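Local atomic coordinates of ATP/GTP-binding site-containing protein A (Brucella abortus, PDB entry 6NTR), a protein that functions in the periplasm to maintain the integrity of the cell envelope. Residues 49-54 against 63-68; 12-17 against 229-234; 127-132 against 146-151. All blocks are in the same frame, centred on the assembly; numbering follows the deposited sequence.

Interaction 1 of 3, residues 49-54 against 63-68. With EDO (1,2-ethanediol), chain F.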
# COMPACT_ATOMS: atom_id res chain seq x y z
N ARG A 49 1.68 4.59 9.02
CA ARG A 49 0.55 4.99 9.83
C ARG A 49 -0.46 5.68 8.92
O ARG A 49 -0.11 6.56 8.14
CB ARG A 49 0.99 5.95 10.94
CG ARG A 49 -0.12 6.33 11.91
CD ARG A 49 0.41 7.21 13.03
NE ARG A 49 -0.67 7.84 13.78
CZ ARG A 49 -0.58 9.03 14.37
NH1 ARG A 49 0.55 9.72 14.29
NH2 ARG A 49 -1.61 9.53 15.03
N PHE A 50 -1.72 5.26 9.03
CA PHE A 50 -2.79 5.82 8.23
C PHE A 50 -3.89 6.47 9.07
O PHE A 50 -4.69 5.78 9.63
CB PHE A 50 -3.37 4.65 7.44
CG PHE A 50 -4.13 5.04 6.22
CD1 PHE A 50 -3.48 5.51 5.11
CD2 PHE A 50 -5.49 4.89 6.18
CE1 PHE A 50 -4.18 5.87 3.99
CE2 PHE A 50 -6.21 5.25 5.06
CZ PHE A 50 -5.55 5.73 3.96
N VAL A 51 -3.95 7.78 9.08
CA VAL A 51 -4.95 8.50 9.85
C VAL A 51 -5.95 9.27 9.00
O VAL A 51 -5.58 10.08 8.19
CB VAL A 51 -4.28 9.51 10.79
CG1 VAL A 51 -5.30 10.13 11.72
CG2 VAL A 51 -3.19 8.83 11.58
N THR A 52 -7.23 9.02 9.23
CA THR A 52 -8.31 9.65 8.47
C THR A 52 -9.32 10.26 9.42
O THR A 52 -9.93 9.54 10.21
CB THR A 52 -9.02 8.66 7.55
OG1 THR A 52 -9.55 7.57 8.31
CG2 THR A 52 -8.09 8.15 6.47
N ARG A 53 -9.56 11.55 9.30
CA ARG A 53 -10.58 12.20 10.08
C ARG A 53 -11.80 12.28 9.16
O ARG A 53 -11.84 13.08 8.24
CB ARG A 53 -10.12 13.59 10.49
CG ARG A 53 -8.67 13.65 10.94
CD ARG A 53 -8.43 14.82 11.87
NE ARG A 53 -9.27 14.73 13.06
CZ ARG A 53 -8.79 14.63 14.29
NH1 ARG A 53 -7.48 14.61 14.48
NH2 ARG A 53 -9.61 14.54 15.32
N VAL A 54 -12.81 11.46 9.42
CA VAL A 54 -14.00 11.38 8.59
C VAL A 54 -15.23 12.04 9.22
O VAL A 54 -15.63 11.71 10.31
CB VAL A 54 -14.32 9.91 8.23
CG1 VAL A 54 -15.67 9.77 7.55
CG2 VAL A 54 -13.23 9.32 7.35
N VAL A 63 -11.97 9.33 13.99
CA VAL A 63 -10.56 9.40 13.61
C VAL A 63 -10.00 8.00 13.73
O VAL A 63 -9.81 7.49 14.83
CB VAL A 63 -9.78 10.38 14.49
CG1 VAL A 63 -8.38 10.46 14.00
CG2 VAL A 63 -10.45 11.78 14.54
N THR A 64 -9.75 7.36 12.59
CA THR A 64 -9.20 6.02 12.54
C THR A 64 -7.70 6.12 12.26
O THR A 64 -7.29 6.89 11.39
CB THR A 64 -9.91 5.19 11.47
OG1 THR A 64 -11.30 5.12 11.78
CG2 THR A 64 -9.38 3.82 11.46
N ASP A 65 -6.91 5.46 13.10
CA ASP A 65 -5.46 5.48 13.03
C ASP A 65 -5.00 4.05 12.87
O ASP A 65 -5.09 3.26 13.79
CB ASP A 65 -4.89 6.09 14.32
CG ASP A 65 -3.41 6.30 14.28
OD1 ASP A 65 -2.73 5.44 13.76
OD2 ASP A 65 -2.91 7.31 14.78
N GLN A 66 -4.50 3.73 11.69
CA GLN A 66 -4.02 2.41 11.39
C GLN A 66 -2.51 2.49 11.47
O GLN A 66 -1.92 3.35 10.86
CB GLN A 66 -4.49 1.99 10.01
CG GLN A 66 -5.18 0.64 9.94
CD GLN A 66 -6.39 0.61 9.00
OE1 GLN A 66 -6.68 1.57 8.32
NE2 GLN A 66 -7.08 -0.51 8.97
N GLN A 67 -1.90 1.63 12.27
CA GLN A 67 -0.46 1.61 12.44
C GLN A 67 0.02 0.23 12.13
O GLN A 67 -0.52 -0.73 12.62
CB GLN A 67 -0.07 1.98 13.87
CG GLN A 67 0.19 3.45 14.06
CD GLN A 67 0.24 3.88 15.51
OE1 GLN A 67 -0.73 3.74 16.21
NE2 GLN A 67 1.36 4.37 15.96
N THR A 68 1.03 0.13 11.29
CA THR A 68 1.51 -1.16 10.89
C THR A 68 3.00 -1.18 10.74
O THR A 68 3.61 -0.19 10.48
CB THR A 68 0.92 -1.58 9.53
OG1 THR A 68 1.52 -0.82 8.50
CG2 THR A 68 -0.54 -1.34 9.49
C1 EDO F . 3.66 2.71 12.65
O1 EDO F . 4.79 1.83 12.71
C2 EDO F . 4.16 4.15 12.62
O2 EDO F . 3.78 4.84 13.82
O HOH W 1 -11.97 7.78 9.85
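Residues 49-54 and 63-68 are neighbouring arms of a beta hairpin, antiparallel at 174° with their axes 4.5 Å apart. Phe50 with Gln66 and Thr52 with Thr64 are the hydrogen-bonded pairs; each is closed by two N-H...O=C bonds, of which Phe50 N to Gln66 O is the shortest at 2.7 Å. Arg49, Val51, Arg53, Val63, Asp65 and Gln67 share one face. There Arg49, CG anti to its backbone N and the chain extended to NE, runs diagonally to Asp65. NE (2.5 Å) and NH2 (2.6 Å) of Arg49 both grip Asp65 OD2, side-on, with guanidinium and carboxylate only 14° from coplanar. Val51 packs against the same carboxylate, its CG2 3.6 Å from Asp65 OD2. Val51 CG1 meets Val63 CG1 at 3.8 Å, while Val63 CG2 comes over one face of the Arg53 guanidinium, 3.0 Å from NH2, a tight fit. On the other face, Phe50 and Gln66 lie side by side, CB to CB 3.9 Å, as do Thr52 and Thr64; a water donates to Thr52 O. Gln67 NE2 reaches a 1,2-ethanediol probably left from crystallisation. Strand 25-39 pairs with the other edge of 49-54, strand 78-87 flanks 63-68, and Phe50 and Thr52 pack on Leu14 and Met231 of strands 8-19 and 229-240.

Interaction 2 of 3, residues 12-17 against 229-234. With EDO (1,2-ethanediol), chain G; EDO (1,2-ethanediol), chain I.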
# COMPACT_ATOMS: atom_id res chain seq x y z
N TYR A 12 2.30 12.07 3.45
CA TYR A 12 1.27 12.42 2.49
C TYR A 12 0.13 13.08 3.23
O TYR A 12 -0.19 12.70 4.36
CB TYR A 12 0.76 11.19 1.74
CG TYR A 12 1.81 10.42 0.97
CD1 TYR A 12 2.50 9.39 1.57
CD2 TYR A 12 2.08 10.72 -0.35
CE1 TYR A 12 3.45 8.68 0.87
CE2 TYR A 12 3.02 10.01 -1.06
CZ TYR A 12 3.71 8.99 -0.44
OH TYR A 12 4.66 8.26 -1.10
N ASP A 13 -0.47 14.08 2.61
CA ASP A 13 -1.67 14.71 3.13
C ASP A 13 -2.90 14.17 2.40
O ASP A 13 -2.94 14.17 1.17
CB ASP A 13 -1.59 16.23 2.98
CG ASP A 13 -2.86 16.89 3.38
OD1 ASP A 13 -3.12 16.96 4.60
OD2 ASP A 13 -3.61 17.32 2.48
N LEU A 14 -3.83 13.66 3.18
CA LEU A 14 -5.04 13.03 2.68
C LEU A 14 -6.22 13.97 2.58
O LEU A 14 -6.46 14.77 3.47
CB LEU A 14 -5.41 11.84 3.54
CG LEU A 14 -4.34 10.80 3.87
CD1 LEU A 14 -4.98 9.62 4.58
CD2 LEU A 14 -3.62 10.34 2.62
N THR A 15 -6.94 13.84 1.48
CA THR A 15 -8.11 14.65 1.20
C THR A 15 -9.20 13.79 0.59
O THR A 15 -8.93 12.71 0.10
CB THR A 15 -7.76 15.81 0.27
OG1 THR A 15 -6.71 15.40 -0.61
CG2 THR A 15 -7.27 16.98 1.07
N LEU A 16 -10.43 14.26 0.64
CA LEU A 16 -11.54 13.51 0.08
C LEU A 16 -11.65 13.79 -1.42
O LEU A 16 -11.63 14.94 -1.84
CB LEU A 16 -12.83 13.89 0.78
CG LEU A 16 -14.10 13.21 0.30
CD1 LEU A 16 -14.04 11.72 0.52
CD2 LEU A 16 -15.30 13.81 0.98
N ASP A 17 -11.76 12.75 -2.24
CA ASP A 17 -11.87 12.97 -3.67
C ASP A 17 -13.32 12.98 -4.12
O ASP A 17 -13.79 13.97 -4.63
CB ASP A 17 -11.10 11.90 -4.43
CG ASP A 17 -10.85 12.27 -5.88
OD1 ASP A 17 -10.41 13.39 -6.15
OD2 ASP A 17 -11.09 11.41 -6.74
N PHE A 229 -16.36 5.75 -1.98
CA PHE A 229 -15.59 6.97 -1.83
C PHE A 229 -14.13 6.82 -2.19
O PHE A 229 -13.59 5.75 -2.06
CB PHE A 229 -15.68 7.46 -0.39
CG PHE A 229 -14.72 6.79 0.55
CD1 PHE A 229 -15.05 5.61 1.15
CD2 PHE A 229 -13.51 7.35 0.83
CE1 PHE A 229 -14.18 4.99 2.01
CE2 PHE A 229 -12.64 6.74 1.69
CZ PHE A 229 -12.98 5.56 2.28
N SER A 230 -13.51 7.89 -2.64
CA SER A 230 -12.10 7.86 -2.99
C SER A 230 -11.37 8.93 -2.19
O SER A 230 -11.93 9.96 -1.81
CB SER A 230 -11.90 8.05 -4.50
OG SER A 230 -12.69 9.11 -4.97
N MSE A 231 -10.08 8.67 -1.97
CA MSE A 231 -9.22 9.55 -1.23
C MSE A 231 -8.07 9.93 -2.10
O MSE A 231 -7.74 9.21 -3.05
CB MSE A 231 -8.60 8.81 -0.07
CG MSE A 231 -9.63 8.33 0.92
SE MSE A 231 -8.62 7.57 2.41
CE MSE A 231 -6.93 8.42 1.92
N ARG A 232 -7.47 11.08 -1.79
CA ARG A 232 -6.33 11.59 -2.51
C ARG A 232 -5.17 11.66 -1.54
O ARG A 232 -5.35 11.97 -0.38
CB ARG A 232 -6.62 13.01 -2.98
CG ARG A 232 -7.35 13.13 -4.30
CD ARG A 232 -6.43 13.62 -5.39
NE ARG A 232 -7.04 13.52 -6.70
CZ ARG A 232 -6.37 13.49 -7.84
NH1 ARG A 232 -5.05 13.55 -7.83
NH2 ARG A 232 -7.01 13.41 -8.99
N GLY A 233 -3.97 11.34 -2.01
CA GLY A 233 -2.81 11.43 -1.16
C GLY A 233 -1.74 12.22 -1.86
O GLY A 233 -1.22 11.78 -2.87
N LYS A 234 -1.37 13.36 -1.32
CA LYS A 234 -0.35 14.17 -1.94
C LYS A 234 0.88 14.25 -1.05
O LYS A 234 0.78 14.59 0.11
CB LYS A 234 -0.88 15.56 -2.25
CG LYS A 234 -2.02 15.61 -3.24
CD LYS A 234 -1.58 15.14 -4.61
CE LYS A 234 -2.47 15.66 -5.70
NZ LYS A 234 -1.79 16.75 -6.42
C1 EDO G . 6.69 5.36 -1.58
O1 EDO G . 6.45 6.74 -1.31
C2 EDO G . 5.42 4.57 -1.34
O2 EDO G . 5.68 3.23 -1.73
C1 EDO I . -15.00 16.84 -1.91
O1 EDO I . -14.37 16.57 -3.17
C2 EDO I . -16.47 17.19 -2.12
O2 EDO I . -17.21 15.99 -2.41
O HOH W 2 -12.77 9.09 -7.63
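Leu14 sets CD1 against the CE methyl of selenomethionine Met231, 3.5 Å away, the two side chains crossing obliquely. Met231 CG is anti to its carbonyl carbon, and a bend at the last torsion (chi3 17°) turns CE back toward Leu14. Gly233, with no side chain, sits across from Leu14, its CA 4.0 Å from Leu14 CD2. Leu16 extends this apolar face, its CD1 4.4 Å from Phe229 CD2. The backbones behind are antiparallel strands near the two ends of the chain, 212 residues apart, so their pairing closes a long circuit of the beta-barrel-like fold. Asp13 with Lys234 and Thr15 with Arg232 are the hydrogen-bonded pairs, and Asp17 N bonds Ser230 O at 2.8 Å. On the opposite face Thr15 OG1 touches Arg232 CB at 3.4 Å. Arg232, bent at chi2, offers NE to Asp17 OD1 at 3.4 Å, a salt bridge whose N-H...O bond is weak though nearly straight, OD1 lying at the guanidinium edge and the carboxylate turned 67° from its plane. A water joins Asp17 OD2 to Ser230 OG. Tyr12 lays its ring edge by the Lys234 carbonyl carbon, and its OH meets Thr219 O and, at a very short 2.4 Å, a 1,2-ethanediol oxygen.

Interaction 3 of 3, residues 127-132 against 146-151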
# COMPACT_ATOMS: atom_id res chain seq x y z
N THR A 127 7.47 -6.13 -1.00
CA THR A 127 8.66 -5.61 -1.63
C THR A 127 8.96 -6.28 -2.97
O THR A 127 9.36 -5.61 -3.90
CB THR A 127 9.87 -5.59 -0.72
OG1 THR A 127 9.62 -4.65 0.33
CG2 THR A 127 11.08 -5.13 -1.48
N ARG A 128 8.78 -7.59 -3.06
CA ARG A 128 9.05 -8.29 -4.31
C ARG A 128 8.10 -7.82 -5.39
O ARG A 128 8.52 -7.46 -6.47
CB ARG A 128 8.90 -9.79 -4.11
CG ARG A 128 9.85 -10.62 -4.95
CD ARG A 128 11.16 -10.83 -4.21
NE ARG A 128 11.73 -12.14 -4.46
CZ ARG A 128 12.96 -12.50 -4.10
NH1 ARG A 128 13.74 -11.65 -3.48
NH2 ARG A 128 13.39 -13.71 -4.37
N HIS A 129 6.82 -7.77 -5.06
CA HIS A 129 5.79 -7.27 -5.96
C HIS A 129 6.10 -5.86 -6.43
O HIS A 129 5.92 -5.53 -7.60
CB HIS A 129 4.46 -7.32 -5.22
CG HIS A 129 3.27 -6.97 -6.06
ND1 HIS A 129 3.05 -5.71 -6.58
CD2 HIS A 129 2.18 -7.70 -6.41
CE1 HIS A 129 1.91 -5.70 -7.24
NE2 HIS A 129 1.35 -6.89 -7.14
N MSE A 130 6.56 -5.01 -5.53
CA MSE A 130 6.92 -3.68 -5.92
C MSE A 130 8.07 -3.79 -6.90
O MSE A 130 8.05 -3.16 -7.93
CB MSE A 130 7.27 -2.82 -4.71
CG MSE A 130 6.56 -1.46 -4.72
SE MSE A 130 4.65 -1.47 -5.21
CE MSE A 130 3.97 -2.86 -4.00
N GLU A 131 9.06 -4.64 -6.58
CA GLU A 131 10.23 -4.78 -7.45
C GLU A 131 9.84 -5.30 -8.82
O GLU A 131 10.37 -4.85 -9.83
CB GLU A 131 11.25 -5.71 -6.81
CG GLU A 131 12.00 -5.10 -5.66
CD GLU A 131 13.08 -6.01 -5.14
OE1 GLU A 131 12.75 -7.13 -4.70
OE2 GLU A 131 14.26 -5.61 -5.18
N GLU A 132 8.91 -6.25 -8.86
CA GLU A 132 8.43 -6.78 -10.13
C GLU A 132 7.68 -5.72 -10.92
O GLU A 132 7.71 -5.72 -12.16
CB GLU A 132 7.52 -7.96 -9.85
CG GLU A 132 6.91 -8.57 -11.04
CD GLU A 132 5.85 -9.54 -10.62
OE1 GLU A 132 4.87 -9.08 -9.98
OE2 GLU A 132 6.00 -10.75 -10.88
N THR A 146 -1.20 -10.66 -11.51
CA THR A 146 -0.40 -11.34 -10.52
C THR A 146 -1.18 -11.42 -9.23
O THR A 146 -2.32 -11.03 -9.16
CB THR A 146 0.97 -10.69 -10.33
OG1 THR A 146 1.77 -11.53 -9.50
CG2 THR A 146 0.84 -9.34 -9.70
N THR A 147 -0.54 -11.96 -8.21
CA THR A 147 -1.15 -12.10 -6.89
C THR A 147 -0.25 -11.47 -5.88
O THR A 147 0.88 -11.15 -6.17
CB THR A 147 -1.29 -13.55 -6.48
OG1 THR A 147 -0.00 -14.16 -6.50
CG2 THR A 147 -2.19 -14.27 -7.42
N LEU A 148 -0.77 -11.25 -4.68
CA LEU A 148 0.02 -10.68 -3.60
C LEU A 148 -0.55 -11.02 -2.24
O LEU A 148 -1.73 -11.25 -2.11
CB LEU A 148 0.04 -9.17 -3.75
CG LEU A 148 0.64 -8.36 -2.62
CD1 LEU A 148 2.15 -8.43 -2.72
CD2 LEU A 148 0.20 -6.92 -2.74
N PHE A 149 0.31 -11.04 -1.23
CA PHE A 149 -0.11 -11.23 0.15
C PHE A 149 0.46 -10.01 0.82
O PHE A 149 1.66 -9.83 0.82
CB PHE A 149 0.49 -12.48 0.79
CG PHE A 149 0.09 -12.66 2.21
CD1 PHE A 149 -1.20 -13.00 2.54
CD2 PHE A 149 0.98 -12.45 3.23
CE1 PHE A 149 -1.59 -13.14 3.84
CE2 PHE A 149 0.60 -12.59 4.55
CZ PHE A 149 -0.68 -12.94 4.85
N ASP A 150 -0.38 -9.15 1.36
CA ASP A 150 0.11 -7.94 1.98
C ASP A 150 -0.17 -7.80 3.49
O ASP A 150 0.27 -6.86 4.12
CB ASP A 150 -0.39 -6.72 1.21
CG ASP A 150 -1.88 -6.64 1.17
OD1 ASP A 150 -2.54 -7.53 1.70
OD2 ASP A 150 -2.39 -5.67 0.59
N ALA A 151 -0.90 -8.75 4.03
CA ALA A 151 -1.22 -8.76 5.45
C ALA A 151 -2.05 -7.56 5.84
O ALA A 151 -1.94 -7.07 6.97
CB ALA A 151 0.03 -8.83 6.31
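Thr127 opens the segment inside helix 126-138, its N-H bonded to Glu72 and its carbonyl accepting from Glu131 N one turn on. Arg128 O likewise takes Glu132 N, so the backbone here is regular helix. His129 carries the contact: with CG anti to its backbone N (chi1 -173°), the side chain heads for strand 143-148 and crosses Leu148 at about a right angle. Leu148 CD1 abuts His129 CB at 3.6 Å, and Leu148 CD2 lies over one ring face, offset toward the rim. The ring edge meets the strand backbone, His129 CD2 standing 3.7 Å from Thr147 O. The axes of 127-132 and 146-148 run at 152° and pass 9.6 Å apart: the helix packs through side chains against a strand of the beta-barrel-like fold, and no hydrogen bond links the two segments. His129 NE2 lies 3.6 Å from Thr146 CG2, but its polar partner is Thr161 OG1 on strand 159-165, which pairs with 143-148. Glu132 extends toward Thr146, tip to tip, with OE1 4.0 Å from Thr146 OG1; Glu132 OE1 is instead hydrogen-bonded to Gln124 NE2. The side chain of Leu148 is about 5 Å from a bound glycerol, probably from the crystallisation liquor.

In the fold
Interactions 1 and 2 are neighbours, centres 13 Å apart, and share one apolar cluster: Phe50 CZ lies 3.6 Å from Met231 CE, while Leu14 CD1 reaches Phe50 CE1 and Thr52 CG2. Interaction 3 is 23 Å from each, centre to centre, across the middle of the chain, and touches neither. Along the sequence, interaction 1 is a local hairpin, interaction 3 follows it, and both are nested inside the long loop closed by interaction 2. Interactions 1 and 2 thus build one region of the barrel-like wall, where interaction 2 brings together strands from near the two chain ends, while interaction 3 sets a helix on a strand beyond the chain's centre.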